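Local coordinates for protein phosphoacetylglucosamine mutase (Aspergillus lentulus, PDB 5O9X) that catalyses the interconversion of N-acetylglucosamine 6-phosphate and N-acetylglucosamine 1-phosphate, a step on the route to UDP-N-acetylglucosamine, at residues 489-492 with 493-496; 293-296 with 297-301; 387-391 with 392-396; 404-407 with 408-411. The protein carries 1 engineered substitution. All blocks are in the same frame, centred on the assembly; numbering follows the deposited sequence.

Interaction 1: residues 489-492 with 493-496; sequences KIDS and LQSR
The hydroxyl of S495 donates back along the chain to the carbonyl of S492, with OG 2.8 Å from O and tilted 28° out of the carbonyl plane. A chi1 of 76° tucks that OG between its own backbone N and carbonyl carbon, turning it back over the preceding turn. R496 meets the same oxygen with its aliphatic stem, CG lying 3.5 Å from S492 O. On the neighbouring peptide, D491 O is approached by S495 N through a weak bond of 3.3 Å and by a water that donates to it. This water accepts from Q494 NE2. The D491 carboxylate and Q494 amide run alongside each other, their planes only 20° apart. A second water, donating to D491 OD1 at 2.7 Å, bridges D491 OD1 and Q494 NE2, which stand 3.7 Å apart. The helix, 486-495, is an amphipathic one of the C-terminal domain: I490 turns inward onto A504 of strand 501-506 and V532 of helix 522-539, and L493 rests on L528 and R531. Regular i to i+4 bonds join L493 N to K489 O and Q494 N to I490 O. D491 OD1 also accepts from Q487 NE2, while the other end of the amide, Q494 OE1, is held by S502 N. L493 CG packs 3.4 Å from K489 O.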
ATOM      1  N   LYS A 489      -8.535  27.775  13.452  1.00 18.13           N
ATOM      2  CA  LYS A 489      -8.898  28.371  12.130  1.00 17.25           C
ATOM      3  C   LYS A 489      -9.599  27.338  11.265  1.00 16.87           C
ATOM      4  O   LYS A 489     -10.567  27.644  10.629  1.00 14.99           O
ATOM      5  CB  LYS A 489      -7.626  28.869  11.424  1.00 18.80           C
ATOM      6  CG  LYS A 489      -6.947  29.993  12.202  1.00 19.44           C
ATOM      7  CD  LYS A 489      -5.740  30.497  11.370  1.00 20.13           C
ATOM      8  CE  LYS A 489      -5.008  31.625  12.161  1.00 22.82           C
ATOM      9  NZ  LYS A 489      -4.012  32.263  11.195  1.00 27.17           N
ATOM     10  N   ILE A 490      -9.048  26.112  11.221  1.00 17.09           N
ATOM     11  CA  ILE A 490      -9.611  25.047  10.383  1.00 14.94           C
ATOM     12  C   ILE A 490     -11.007  24.709  10.868  1.00 14.98           C
ATOM     13  O   ILE A 490     -11.878  24.556  10.039  1.00 16.38           O
ATOM     14  CB  ILE A 490      -8.700  23.778  10.345  1.00 14.82           C
ATOM     15  CG1 ILE A 490      -7.303  24.125   9.742  1.00 12.78           C
ATOM     16  CG2 ILE A 490      -9.378  22.634   9.545  1.00 15.28           C
ATOM     17  CD1 ILE A 490      -6.262  22.977   9.744  1.00 13.51           C
ATOM     18  N   ASP A 491     -11.216  24.568  12.189  1.00 14.91           N
ATOM     19  CA  ASP A 491     -12.576  24.299  12.718  1.00 17.99           C
ATOM     20  C   ASP A 491     -13.554  25.402  12.316  1.00 18.42           C
ATOM     21  O   ASP A 491     -14.722  25.115  11.923  1.00 18.05           O
ATOM     22  CB  ASP A 491     -12.599  24.215  14.277  1.00 18.88           C
ATOM     23  CG  ASP A 491     -11.885  22.950  14.804  1.00 24.43           C
ATOM     24  OD1 ASP A 491     -11.611  22.021  14.017  1.00 23.82           O
ATOM     25  OD2 ASP A 491     -11.548  22.887  15.983  1.00 21.40           O
ATOM     26  N   SER A 492     -13.090  26.654  12.461  1.00 16.52           N
ATOM     27  CA  SER A 492     -13.959  27.793  12.105  1.00 17.83           C
ATOM     28  C   SER A 492     -14.306  27.758  10.562  1.00 18.00           C
ATOM     29  O   SER A 492     -15.489  27.868  10.174  1.00 20.65           O
ATOM     30  CB  SER A 492     -13.312  29.131  12.548  1.00 18.59           C
ATOM     31  OG  SER A 492     -14.146  30.159  12.043  1.00 22.96           O
ATOM     32  N   LEU A 493     -13.313  27.533   9.700  1.00 16.66           N
ATOM     33  CA  LEU A 493     -13.540  27.501   8.243  1.00 16.66           C
ATOM     34  C   LEU A 493     -14.504  26.353   7.874  1.00 18.11           C
ATOM     35  O   LEU A 493     -15.466  26.560   7.096  1.00 18.48           O
ATOM     36  CB  LEU A 493     -12.202  27.299   7.489  1.00 14.68           C
ATOM     37  CG  LEU A 493     -11.315  28.575   7.457  1.00 14.66           C
ATOM     38  CD1 LEU A 493     -10.012  28.225   6.841  1.00 14.08           C
ATOM     39  CD2 LEU A 493     -11.986  29.598   6.530  1.00 16.97           C
ATOM     40  N   GLN A 494     -14.268  25.158   8.401  1.00 17.11           N
ATOM     41  CA  GLN A 494     -15.092  24.000   7.914  1.00 17.96           C
ATOM     42  C   GLN A 494     -16.569  24.136   8.244  1.00 17.52           C
ATOM     43  O   GLN A 494     -17.417  23.670   7.481  1.00 16.80           O
ATOM     44  CB  GLN A 494     -14.502  22.659   8.305  1.00 16.93           C
ATOM     45  CG  GLN A 494     -14.582  22.343   9.762  1.00 17.48           C
ATOM     46  CD  GLN A 494     -13.921  21.050  10.168  1.00 17.90           C
ATOM     47  OE1 GLN A 494     -13.357  20.282   9.355  1.00 15.74           O
ATOM     48  NE2 GLN A 494     -13.965  20.784  11.485  1.00 18.10           N
ATOM     49  N   SER A 495     -16.870  24.794   9.381  1.00 19.47           N
ATOM     50  CA  SER A 495     -18.245  25.053   9.816  1.00 24.12           C
ATOM     51  C   SER A 495     -19.029  26.040   8.905  1.00 24.97           C
ATOM     52  O   SER A 495     -20.257  26.121   8.938  1.00 22.95           O
ATOM     53  CB  SER A 495     -18.233  25.493  11.293  1.00 25.43           C
ATOM     54  OG  SER A 495     -17.790  26.861  11.403  1.00 27.59           O
ATOM     55  N   ARG A 496     -18.347  26.764   8.037  1.00 21.84           N
ATOM     56  CA  ARG A 496     -19.105  27.654   7.120  1.00 23.60           C
ATOM     57  C   ARG A 496     -19.703  26.912   5.906  1.00 21.40           C
ATOM     58  O   ARG A 496     -20.398  27.523   5.092  1.00 21.75           O
ATOM     59  CB  ARG A 496     -18.150  28.699   6.587  1.00 25.71           C
ATOM     60  CG  ARG A 496     -17.599  29.422   7.797  1.00 31.53           C
ATOM     61  CD  ARG A 496     -17.152  30.821   7.604  1.00 38.79           C
ATOM     62  NE  ARG A 496     -16.866  31.327   8.972  1.00 48.33           N
ATOM     63  CZ  ARG A 496     -17.707  32.070   9.682  1.00 41.70           C
ATOM     64  NH1 ARG A 496     -18.884  32.441   9.145  1.00 41.06           N
ATOM     65  NH2 ARG A 496     -17.349  32.462  10.889  1.00 47.48           N
TER
HETATM   66  O   HOH W   1     -15.762  22.767  12.895  1.00 19.59           O
HETATM   67  O   HOH W   2     -12.095  19.360  13.731  1.00 25.10           O

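Interaction 2: residues 293-296 with 297-301; sequences YFLD and EGNVF
L295 and F301 face each other as a non-hydrogen-bonded antiparallel pair, and beyond them the hairpin closes in a type I turn from D296 to N299, with N299 in the left-handed helical region (phi 63°) as in a G1-type bulge. Two backbone bonds secure it, D296 N to V300 O at 2.9 Å and N299 N to D296 O at 2.8 Å. The D296 side chain ties the loop together. Its chi1 of 72° swings the carboxylate across the turn, where OD1 accepts from V300 N at 3.0 Å, from above the carboxylate plane, and weakly from G298 N. The other oxygen, OD2, forms a salt bridge with R302 NE, so one carboxylate ties the turn to the returning strand. On the face carrying L295 and F301, L295 CD2 lies 4.2 Å from F301 CB. The F301 ring reaches further back, putting CE1 3.4 Å from Y293 CB; the two rings meet obliquely, their planes 37° apart. Strands 290-295 and 301-304 form one margin of a mixed five-stranded sheet, with Y293 and F301 lying against V262 of helix 259-265 and F294 reaching P446 and L450 of helix 446-451.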
ATOM      1  N   TYR A 293     -12.031   3.901 -12.568  1.00 15.89           N
ATOM      2  CA  TYR A 293     -12.695   5.107 -13.031  1.00 15.14           C
ATOM      3  C   TYR A 293     -13.239   4.806 -14.417  1.00 15.76           C
ATOM      4  O   TYR A 293     -12.893   3.791 -15.045  1.00 16.05           O
ATOM      5  CB  TYR A 293     -11.733   6.339 -13.108  1.00 14.12           C
ATOM      6  CG  TYR A 293     -10.426   6.036 -13.816  1.00 15.34           C
ATOM      7  CD1 TYR A 293     -10.237   6.332 -15.239  1.00 15.46           C
ATOM      8  CD2 TYR A 293      -9.358   5.470 -13.081  1.00 15.15           C
ATOM      9  CE1 TYR A 293      -9.003   6.050 -15.848  1.00 16.33           C
ATOM     10  CE2 TYR A 293      -8.130   5.211 -13.687  1.00 15.69           C
ATOM     11  CZ  TYR A 293      -7.969   5.476 -15.079  1.00 18.06           C
ATOM     12  OH  TYR A 293      -6.719   5.217 -15.636  1.00 16.83           O
ATOM     13  N   PHE A 294     -14.183   5.637 -14.849  1.00 16.61           N
ATOM     14  CA  PHE A 294     -14.732   5.519 -16.196  1.00 16.55           C
ATOM     15  C   PHE A 294     -15.315   6.836 -16.606  1.00 18.72           C
ATOM     16  O   PHE A 294     -15.584   7.695 -15.725  1.00 18.62           O
ATOM     17  CB  PHE A 294     -15.853   4.405 -16.245  1.00 17.42           C
ATOM     18  CG  PHE A 294     -17.099   4.721 -15.484  1.00 19.06           C
ATOM     19  CD1 PHE A 294     -18.351   4.862 -16.159  1.00 19.49           C
ATOM     20  CD2 PHE A 294     -17.098   4.788 -14.070  1.00 17.91           C
ATOM     21  CE1 PHE A 294     -19.511   5.074 -15.428  1.00 20.58           C
ATOM     22  CE2 PHE A 294     -18.256   5.027 -13.367  1.00 18.11           C
ATOM     23  CZ  PHE A 294     -19.476   5.186 -14.019  1.00 20.14           C
ATOM     24  N   LEU A 295     -15.570   6.961 -17.919  1.00 17.62           N
ATOM     25  CA  LEU A 295     -16.349   8.093 -18.449  1.00 19.53           C
ATOM     26  C   LEU A 295     -17.808   7.635 -18.531  1.00 20.61           C
ATOM     27  O   LEU A 295     -18.072   6.593 -19.142  1.00 22.13           O
ATOM     28  CB  LEU A 295     -15.861   8.446 -19.825  1.00 18.42           C
ATOM     29  CG  LEU A 295     -14.440   9.002 -19.801  1.00 20.32           C
ATOM     30  CD1 LEU A 295     -13.813   8.938 -21.199  1.00 23.92           C
ATOM     31  CD2 LEU A 295     -14.347  10.410 -19.209  1.00 23.16           C
ATOM     32  N   ASP A 296     -18.712   8.337 -17.861  1.00 19.91           N
ATOM     33  CA  ASP A 296     -20.129   7.913 -17.846  1.00 22.02           C
ATOM     34  C   ASP A 296     -20.813   8.234 -19.212  1.00 23.33           C
ATOM     35  O   ASP A 296     -20.185   8.785 -20.096  1.00 22.74           O
ATOM     36  CB  ASP A 296     -20.909   8.439 -16.593  1.00 23.86           C
ATOM     37  CG  ASP A 296     -21.195   9.953 -16.610  1.00 25.68           C
ATOM     38  OD1 ASP A 296     -21.072  10.613 -17.661  1.00 27.67           O
ATOM     39  OD2 ASP A 296     -21.559  10.497 -15.524  1.00 25.77           O
ATOM     40  N   GLU A 297     -22.084   7.850 -19.344  1.00 28.97           N
ATOM     41  CA  GLU A 297     -22.873   8.108 -20.570  1.00 32.79           C
ATOM     42  C   GLU A 297     -22.834   9.582 -21.011  1.00 34.65           C
ATOM     43  O   GLU A 297     -22.761   9.824 -22.205  1.00 33.59           O
ATOM     44  CB  GLU A 297     -24.317   7.550 -20.441  1.00 39.01           C
ATOM     45  CG  GLU A 297     -25.107   8.022 -19.204  1.00 47.41           C
ATOM     46  CD  GLU A 297     -26.564   7.546 -19.217  1.00 62.62           C
ATOM     47  OE1 GLU A 297     -27.073   7.236 -20.327  1.00 66.64           O
ATOM     48  OE2 GLU A 297     -27.205   7.474 -18.131  1.00 59.14           O
ATOM     49  N   GLY A 298     -22.783  10.542 -20.061  1.00 31.12           N
ATOM     50  CA  GLY A 298     -22.629  11.946 -20.408  1.00 29.69           C
ATOM     51  C   GLY A 298     -21.228  12.427 -20.726  1.00 34.02           C
ATOM     52  O   GLY A 298     -21.024  13.619 -20.837  1.00 30.92           O
ATOM     53  N   ASN A 299     -20.270  11.508 -20.899  1.00 27.66           N
ATOM     54  CA  ASN A 299     -18.861  11.848 -21.086  1.00 28.15           C
ATOM     55  C   ASN A 299     -18.248  12.551 -19.864  1.00 25.14           C
ATOM     56  O   ASN A 299     -17.368  13.405 -20.024  1.00 27.98           O
ATOM     57  CB  ASN A 299     -18.610  12.639 -22.414  1.00 31.38           C
ATOM     58  CG  ASN A 299     -17.165  12.525 -22.916  1.00 35.58           C
ATOM     59  OD1 ASN A 299     -16.496  11.493 -22.764  1.00 37.12           O
ATOM     60  ND2 ASN A 299     -16.686  13.585 -23.552  1.00 34.65           N
ATOM     61  N   VAL A 300     -18.697  12.218 -18.647  1.00 24.27           N
ATOM     62  CA  VAL A 300     -18.114  12.843 -17.419  1.00 23.78           C
ATOM     63  C   VAL A 300     -17.266  11.779 -16.692  1.00 20.78           C
ATOM     64  O   VAL A 300     -17.731  10.680 -16.480  1.00 18.48           O
ATOM     65  CB  VAL A 300     -19.197  13.430 -16.425  1.00 22.80           C
ATOM     66  CG1 VAL A 300     -18.569  14.014 -15.157  1.00 22.34           C
ATOM     67  CG2 VAL A 300     -20.172  14.438 -17.090  1.00 25.23           C
ATOM     68  N   PHE A 301     -16.042  12.144 -16.299  1.00 18.19           N
ATOM     69  CA  PHE A 301     -15.128  11.279 -15.553  1.00 19.11           C
ATOM     70  C   PHE A 301     -15.716  10.998 -14.183  1.00 16.23           C
ATOM     71  O   PHE A 301     -16.131  11.961 -13.473  1.00 19.53           O
ATOM     72  CB  PHE A 301     -13.721  11.994 -15.386  1.00 15.87           C
ATOM     73  CG  PHE A 301     -12.804  11.307 -14.415  1.00 16.35           C
ATOM     74  CD1 PHE A 301     -11.977  10.235 -14.836  1.00 17.84           C
ATOM     75  CD2 PHE A 301     -12.826  11.659 -13.055  1.00 16.60           C
ATOM     76  CE1 PHE A 301     -11.115   9.580 -13.920  1.00 18.84           C
ATOM     77  CE2 PHE A 301     -11.966  11.022 -12.162  1.00 18.88           C
ATOM     78  CZ  PHE A 301     -11.141   9.974 -12.581  1.00 17.35           C
TER

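Interaction 3: residues 387-391 with 392-396; sequences ITFSE and NALKT
A chi1 of 73° sets S390 OG between its own backbone N and carbonyl carbon, facing the start of the next helix, where it accepts from A393 N at 3.0 Å. S390 OG also lies 3.4 Å from A393 CB, touching the methyl of the residue whose N-H it accepts. L394 has CG anti to the carbonyl carbon (chi1 -69°); CD1 continues the chain outward and the other branch, CD2, bends back to 3.6 Å from F389 CB. S390 is thus an N-cap: OG takes one amide of the first turn, while S390 O takes another, from L394 N at 2.9 Å. The next backbone bond, K395 N to E391 O, continues the helix. E391 bends at chi2 and crosses L394, its OE2 4.1 Å from L394 CD1; an acidic group in this first turn would probably interact favourably with the helix dipole.

In the fold the cap marks a sharp strand-to-helix passage in domain III. Strand 385-389 is an outermost strand of a mixed four-stranded sheet, antiparallel to strand 375-379, and the chain turns at S390 directly into helix 391-399. F389, whose ring leads away from the turn, packs on V375 of the neighbouring strand and on L417 and T418 of helix 405-420; L394 also touches T418. Inside helix 391-399, N392 O is gripped twice by T396, by OG1 at 2.9 Å and by the backbone N, from opposite faces of the carbonyl plane.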
ATOM      1  N   ILE A 387      -7.895  -7.231   2.491  1.00 18.61           N
ATOM      2  CA  ILE A 387      -8.894  -7.748   3.429  1.00 18.57           C
ATOM      3  C   ILE A 387      -8.167  -8.804   4.195  1.00 21.20           C
ATOM      4  O   ILE A 387      -7.507  -9.666   3.619  1.00 24.91           O
ATOM      5  CB  ILE A 387     -10.127  -8.358   2.746  1.00 18.83           C
ATOM      6  CG1 ILE A 387     -10.854  -7.299   1.934  1.00 18.45           C
ATOM      7  CG2 ILE A 387     -11.150  -8.765   3.840  1.00 18.85           C
ATOM      8  CD1 ILE A 387     -11.152  -7.712   0.541  1.00 22.36           C
ATOM      9  N   THR A 388      -8.265  -8.709   5.497  1.00 23.31           N
ATOM     10  CA  THR A 388      -7.595  -9.689   6.358  1.00 26.10           C
ATOM     11  C   THR A 388      -8.685 -10.608   6.996  1.00 25.81           C
ATOM     12  O   THR A 388      -9.773 -10.168   7.317  1.00 26.13           O
ATOM     13  CB  THR A 388      -6.680  -8.957   7.351  1.00 27.83           C
ATOM     14  OG1 THR A 388      -6.028  -9.929   8.127  1.00 39.52           O
ATOM     15  CG2 THR A 388      -7.470  -8.127   8.266  1.00 24.28           C
ATOM     16  N   PHE A 389      -8.397 -11.897   7.079  1.00 29.95           N
ATOM     17  CA  PHE A 389      -9.325 -12.888   7.691  1.00 28.44           C
ATOM     18  C   PHE A 389      -8.615 -13.433   8.905  1.00 28.52           C
ATOM     19  O   PHE A 389      -7.481 -13.896   8.793  1.00 27.55           O
ATOM     20  CB  PHE A 389      -9.596 -14.016   6.712  1.00 28.88           C
ATOM     21  CG  PHE A 389     -10.372 -13.573   5.502  1.00 28.60           C
ATOM     22  CD1 PHE A 389     -11.782 -13.616   5.508  1.00 30.63           C
ATOM     23  CD2 PHE A 389      -9.693 -13.087   4.375  1.00 31.11           C
ATOM     24  CE1 PHE A 389     -12.512 -13.209   4.391  1.00 31.11           C
ATOM     25  CE2 PHE A 389     -10.412 -12.638   3.259  1.00 35.76           C
ATOM     26  CZ  PHE A 389     -11.817 -12.721   3.273  1.00 28.04           C
ATOM     27  N   SER A 390      -9.254 -13.305  10.039  1.00 28.09           N
ATOM     28  CA  SER A 390      -8.681 -13.851  11.311  1.00 32.11           C
ATOM     29  C   SER A 390      -8.529 -15.382  11.305  1.00 35.56           C
ATOM     30  O   SER A 390      -9.128 -16.084  10.459  1.00 27.57           O
ATOM     31  CB  SER A 390      -9.553 -13.500  12.489  1.00 27.80           C
ATOM     32  OG  SER A 390     -10.778 -14.256  12.528  1.00 31.79           O
ATOM     33  N   GLU A 391      -7.734 -15.908  12.244  1.00 32.87           N
ATOM     34  CA  GLU A 391      -7.664 -17.363  12.413  1.00 34.44           C
ATOM     35  C   GLU A 391      -9.049 -18.094  12.528  1.00 28.93           C
ATOM     36  O   GLU A 391      -9.316 -19.049  11.783  1.00 29.17           O
ATOM     37  CB  GLU A 391      -6.670 -17.724  13.522  1.00 37.72           C
ATOM     38  CG  GLU A 391      -5.202 -17.560  13.120  1.00 48.71           C
ATOM     39  CD  GLU A 391      -4.873 -18.054  11.692  1.00 57.94           C
ATOM     40  OE1 GLU A 391      -5.084 -19.257  11.404  1.00 64.96           O
ATOM     41  OE2 GLU A 391      -4.411 -17.241  10.841  1.00 53.90           O
ATOM     42  N   ASN A 392      -9.910 -17.579  13.393  1.00 29.60           N
ATOM     43  CA  ASN A 392     -11.246 -18.073  13.593  1.00 35.12           C
ATOM     44  C   ASN A 392     -12.103 -17.966  12.348  1.00 35.37           C
ATOM     45  O   ASN A 392     -12.893 -18.859  12.065  1.00 31.34           O
ATOM     46  CB  ASN A 392     -11.885 -17.383  14.787  1.00 38.67           C
ATOM     47  CG  ASN A 392     -11.316 -17.907  16.121  1.00 51.69           C
ATOM     48  OD1 ASN A 392     -10.589 -18.921  16.160  1.00 51.54           O
ATOM     49  ND2 ASN A 392     -11.643 -17.229  17.213  1.00 51.48           N
ATOM     50  N   ALA A 393     -11.940 -16.885  11.581  1.00 33.17           N
ATOM     51  CA  ALA A 393     -12.728 -16.714  10.341  1.00 27.37           C
ATOM     52  C   ALA A 393     -12.305 -17.756   9.315  1.00 24.63           C
ATOM     53  O   ALA A 393     -13.174 -18.425   8.612  1.00 25.31           O
ATOM     54  CB  ALA A 393     -12.571 -15.247   9.817  1.00 24.57           C
ATOM     55  N   LEU A 394     -10.998 -17.968   9.218  1.00 23.58           N
ATOM     56  CA  LEU A 394     -10.508 -18.915   8.212  1.00 27.77           C
ATOM     57  C   LEU A 394     -10.973 -20.331   8.522  1.00 32.60           C
ATOM     58  O   LEU A 394     -11.285 -21.094   7.589  1.00 29.17           O
ATOM     59  CB  LEU A 394      -9.001 -18.880   8.066  1.00 28.47           C
ATOM     60  CG  LEU A 394      -8.420 -17.621   7.447  1.00 30.13           C
ATOM     61  CD1 LEU A 394      -6.883 -17.648   7.566  1.00 28.37           C
ATOM     62  CD2 LEU A 394      -8.879 -17.497   5.971  1.00 31.63           C
ATOM     63  N   LYS A 395     -10.987 -20.656   9.824  1.00 30.65           N
ATOM     64  CA  LYS A 395     -11.430 -21.981  10.319  1.00 34.80           C
ATOM     65  C   LYS A 395     -12.917 -22.173   9.996  1.00 29.51           C
ATOM     66  O   LYS A 395     -13.257 -23.169   9.418  1.00 31.96           O
ATOM     67  CB  LYS A 395     -11.144 -22.168  11.838  1.00 38.88           C
ATOM     68  CG  LYS A 395      -9.879 -22.961  12.159  1.00 47.47           C
ATOM     69  CD  LYS A 395      -9.748 -23.343  13.660  1.00 50.76           C
ATOM     70  CE  LYS A 395     -10.941 -24.154  14.210  1.00 59.74           C
ATOM     71  NZ  LYS A 395     -10.741 -24.793  15.552  1.00 61.33           N
ATOM     72  N   THR A 396     -13.761 -21.186  10.314  1.00 29.51           N
ATOM     73  CA  THR A 396     -15.163 -21.153   9.908  1.00 28.83           C
ATOM     74  C   THR A 396     -15.333 -21.321   8.400  1.00 30.96           C
ATOM     75  O   THR A 396     -16.146 -22.140   7.985  1.00 34.17           O
ATOM     76  CB  THR A 396     -15.839 -19.862  10.345  1.00 30.06           C
ATOM     77  OG1 THR A 396     -15.643 -19.681  11.744  1.00 27.99           O
ATOM     78  CG2 THR A 396     -17.360 -19.901  10.036  1.00 32.96           C
TER

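Interaction 4: residues 404-407 with 408-411; sequences SPAQ and QRSL
R409 folds back over the turn that precedes it, laying one face of its guanidinium over A406 CA and P405 O. Its CG stands anti to the carbonyl carbon, and a bend at chi3 (-66°) brings the flat group down onto the backbone instead of letting it run straight outward. NH2 comes 3.4 Å from A406 CA and NH1 3.7 Å from P405 CB, while the aliphatic stem fits closely as well, CG being 3.4 Å from P405 O. That carbonyl at the same time accepts from R409 N at 2.9 Å, so one residue contacts it with both backbone and side chain. S404 is the N-cap of helix 405-420, and its carbonyl receives Q408 N at 2.9 Å. Q407, extended beyond CG, returns its amide to the cap residue: OE1 accepts a weak bond from S404 N at 3.1 Å. Q408 behaves differently. With CG anti to the backbone N (chi1 -175°) and a bend at chi2, it leads its amide onward along the helix, where NE2 bonds to E412 OE2. S410 turns OG to S323 of helix 306-324, and L411 rests on A324 of that helix. The first turn is thus held by backbone bonds and a weak S404-Q407 link, and overlaid by the positive R409 guanidinium, whose face meets a carbonyl oxygen and an alpha carbon, electrostatic attraction and van der Waals contact probably both contributing.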
ATOM      1  N   SER A 404     -27.183 -26.802   2.090  1.00 24.31           N
ATOM      2  CA  SER A 404     -27.642 -26.900   0.666  1.00 22.61           C
ATOM      3  C   SER A 404     -26.629 -26.492  -0.387  1.00 23.70           C
ATOM      4  O   SER A 404     -25.591 -25.774  -0.087  1.00 23.43           O
ATOM      5  CB  SER A 404     -28.951 -26.106   0.507  1.00 27.65           C
ATOM      6  OG  SER A 404     -28.508 -24.754   0.550  1.00 43.91           O
ATOM      7  N   PRO A 405     -26.844 -26.964  -1.637  1.00 19.23           N
ATOM      8  CA  PRO A 405     -25.901 -26.561  -2.680  1.00 20.59           C
ATOM      9  C   PRO A 405     -25.689 -25.035  -2.848  1.00 18.33           C
ATOM     10  O   PRO A 405     -24.552 -24.647  -3.148  1.00 19.39           O
ATOM     11  CB  PRO A 405     -26.493 -27.187  -3.946  1.00 18.77           C
ATOM     12  CG  PRO A 405     -27.058 -28.468  -3.378  1.00 17.54           C
ATOM     13  CD  PRO A 405     -27.736 -28.026  -2.114  1.00 17.76           C
ATOM     14  N   ALA A 406     -26.730 -24.202  -2.702  1.00 20.86           N
ATOM     15  CA  ALA A 406     -26.540 -22.696  -2.862  1.00 21.60           C
ATOM     16  C   ALA A 406     -25.555 -22.237  -1.771  1.00 24.42           C
ATOM     17  O   ALA A 406     -24.660 -21.366  -1.999  1.00 22.92           O
ATOM     18  CB  ALA A 406     -27.878 -21.913  -2.721  1.00 21.41           C
ATOM     19  N   GLN A 407     -25.686 -22.832  -0.569  1.00 19.47           N
ATOM     20  CA  GLN A 407     -24.818 -22.401   0.535  1.00 20.07           C
ATOM     21  C   GLN A 407     -23.408 -22.865   0.332  1.00 21.97           C
ATOM     22  O   GLN A 407     -22.417 -22.125   0.597  1.00 20.40           O
ATOM     23  CB  GLN A 407     -25.399 -22.821   1.918  1.00 22.93           C
ATOM     24  CG  GLN A 407     -26.826 -22.304   2.153  1.00 28.11           C
ATOM     25  CD  GLN A 407     -27.463 -22.908   3.416  1.00 38.95           C
ATOM     26  OE1 GLN A 407     -27.718 -24.100   3.463  1.00 41.14           O
ATOM     27  NE2 GLN A 407     -27.774 -22.069   4.400  1.00 37.17           N
ATOM     28  N   GLN A 408     -23.268 -24.093  -0.173  1.00 20.50           N
ATOM     29  CA  GLN A 408     -21.944 -24.603  -0.517  1.00 24.27           C
ATOM     30  C   GLN A 408     -21.261 -23.729  -1.602  1.00 21.18           C
ATOM     31  O   GLN A 408     -20.033 -23.541  -1.573  1.00 22.54           O
ATOM     32  CB  GLN A 408     -22.087 -26.051  -1.057  1.00 22.91           C
ATOM     33  CG  GLN A 408     -20.768 -26.790  -1.351  1.00 29.08           C
ATOM     34  CD  GLN A 408     -19.895 -26.952  -0.078  1.00 40.30           C
ATOM     35  OE1 GLN A 408     -20.417 -27.160   1.071  1.00 38.89           O
ATOM     36  NE2 GLN A 408     -18.562 -26.807  -0.258  1.00 38.79           N
ATOM     37  N   ARG A 409     -22.008 -23.308  -2.623  1.00 19.28           N
ATOM     38  CA  ARG A 409     -21.382 -22.483  -3.692  1.00 19.77           C
ATOM     39  C   ARG A 409     -20.818 -21.160  -3.090  1.00 20.95           C
ATOM     40  O   ARG A 409     -19.696 -20.733  -3.416  1.00 20.54           O
ATOM     41  CB  ARG A 409     -22.410 -22.160  -4.820  1.00 22.89           C
ATOM     42  CG  ARG A 409     -22.673 -23.381  -5.726  1.00 23.36           C
ATOM     43  CD  ARG A 409     -23.511 -23.047  -6.977  1.00 23.56           C
ATOM     44  NE  ARG A 409     -24.902 -22.642  -6.635  1.00 28.75           N
ATOM     45  CZ  ARG A 409     -25.931 -23.481  -6.503  1.00 25.10           C
ATOM     46  NH1 ARG A 409     -25.743 -24.776  -6.653  1.00 24.41           N
ATOM     47  NH2 ARG A 409     -27.120 -23.033  -6.225  1.00 25.59           N
ATOM     48  N   SER A 410     -21.613 -20.513  -2.228  1.00 20.08           N
ATOM     49  CA  SER A 410     -21.159 -19.293  -1.571  1.00 21.88           C
ATOM     50  C   SER A 410     -19.989 -19.551  -0.656  1.00 22.27           C
ATOM     51  O   SER A 410     -19.019 -18.740  -0.615  1.00 24.06           O
ATOM     52  CB  SER A 410     -22.325 -18.679  -0.827  1.00 21.99           C
ATOM     53  OG  SER A 410     -23.182 -18.045  -1.800  1.00 23.06           O
ATOM     54  N   LEU A 411     -20.035 -20.676   0.087  1.00 20.94           N
ATOM     55  CA  LEU A 411     -18.909 -21.009   0.935  1.00 20.56           C
ATOM     56  C   LEU A 411     -17.627 -21.202   0.110  1.00 20.58           C
ATOM     57  O   LEU A 411     -16.522 -20.658   0.457  1.00 20.65           O
ATOM     58  CB  LEU A 411     -19.204 -22.233   1.850  1.00 22.02           C
ATOM     59  CG  LEU A 411     -18.097 -22.500   2.904  1.00 23.83           C
ATOM     60  CD1 LEU A 411     -18.223 -21.487   4.052  1.00 22.90           C
ATOM     61  CD2 LEU A 411     -18.297 -23.887   3.497  1.00 27.83           C
TER

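Along the chain the order is interaction 2, then 3, 4 and finally 1. Interactions 3 and 4 are neighbours in domain III, with centres about 18 Å apart and nearest atoms about 4 Å apart, though they do not touch. Interaction 2 has its centre about 38 Å from that of interaction 3 and about 37 Å from that of interaction 4. The centre of interaction 1 is about 33 Å from that of interaction 2 and about 52 Å from that of interaction 4. All four are local contacts: two open the consecutive helices 391-399 and 405-420, both at an N-cap serine, one closes a hairpin at a sheet edge and one lies on a surface helix of the C-terminal domain.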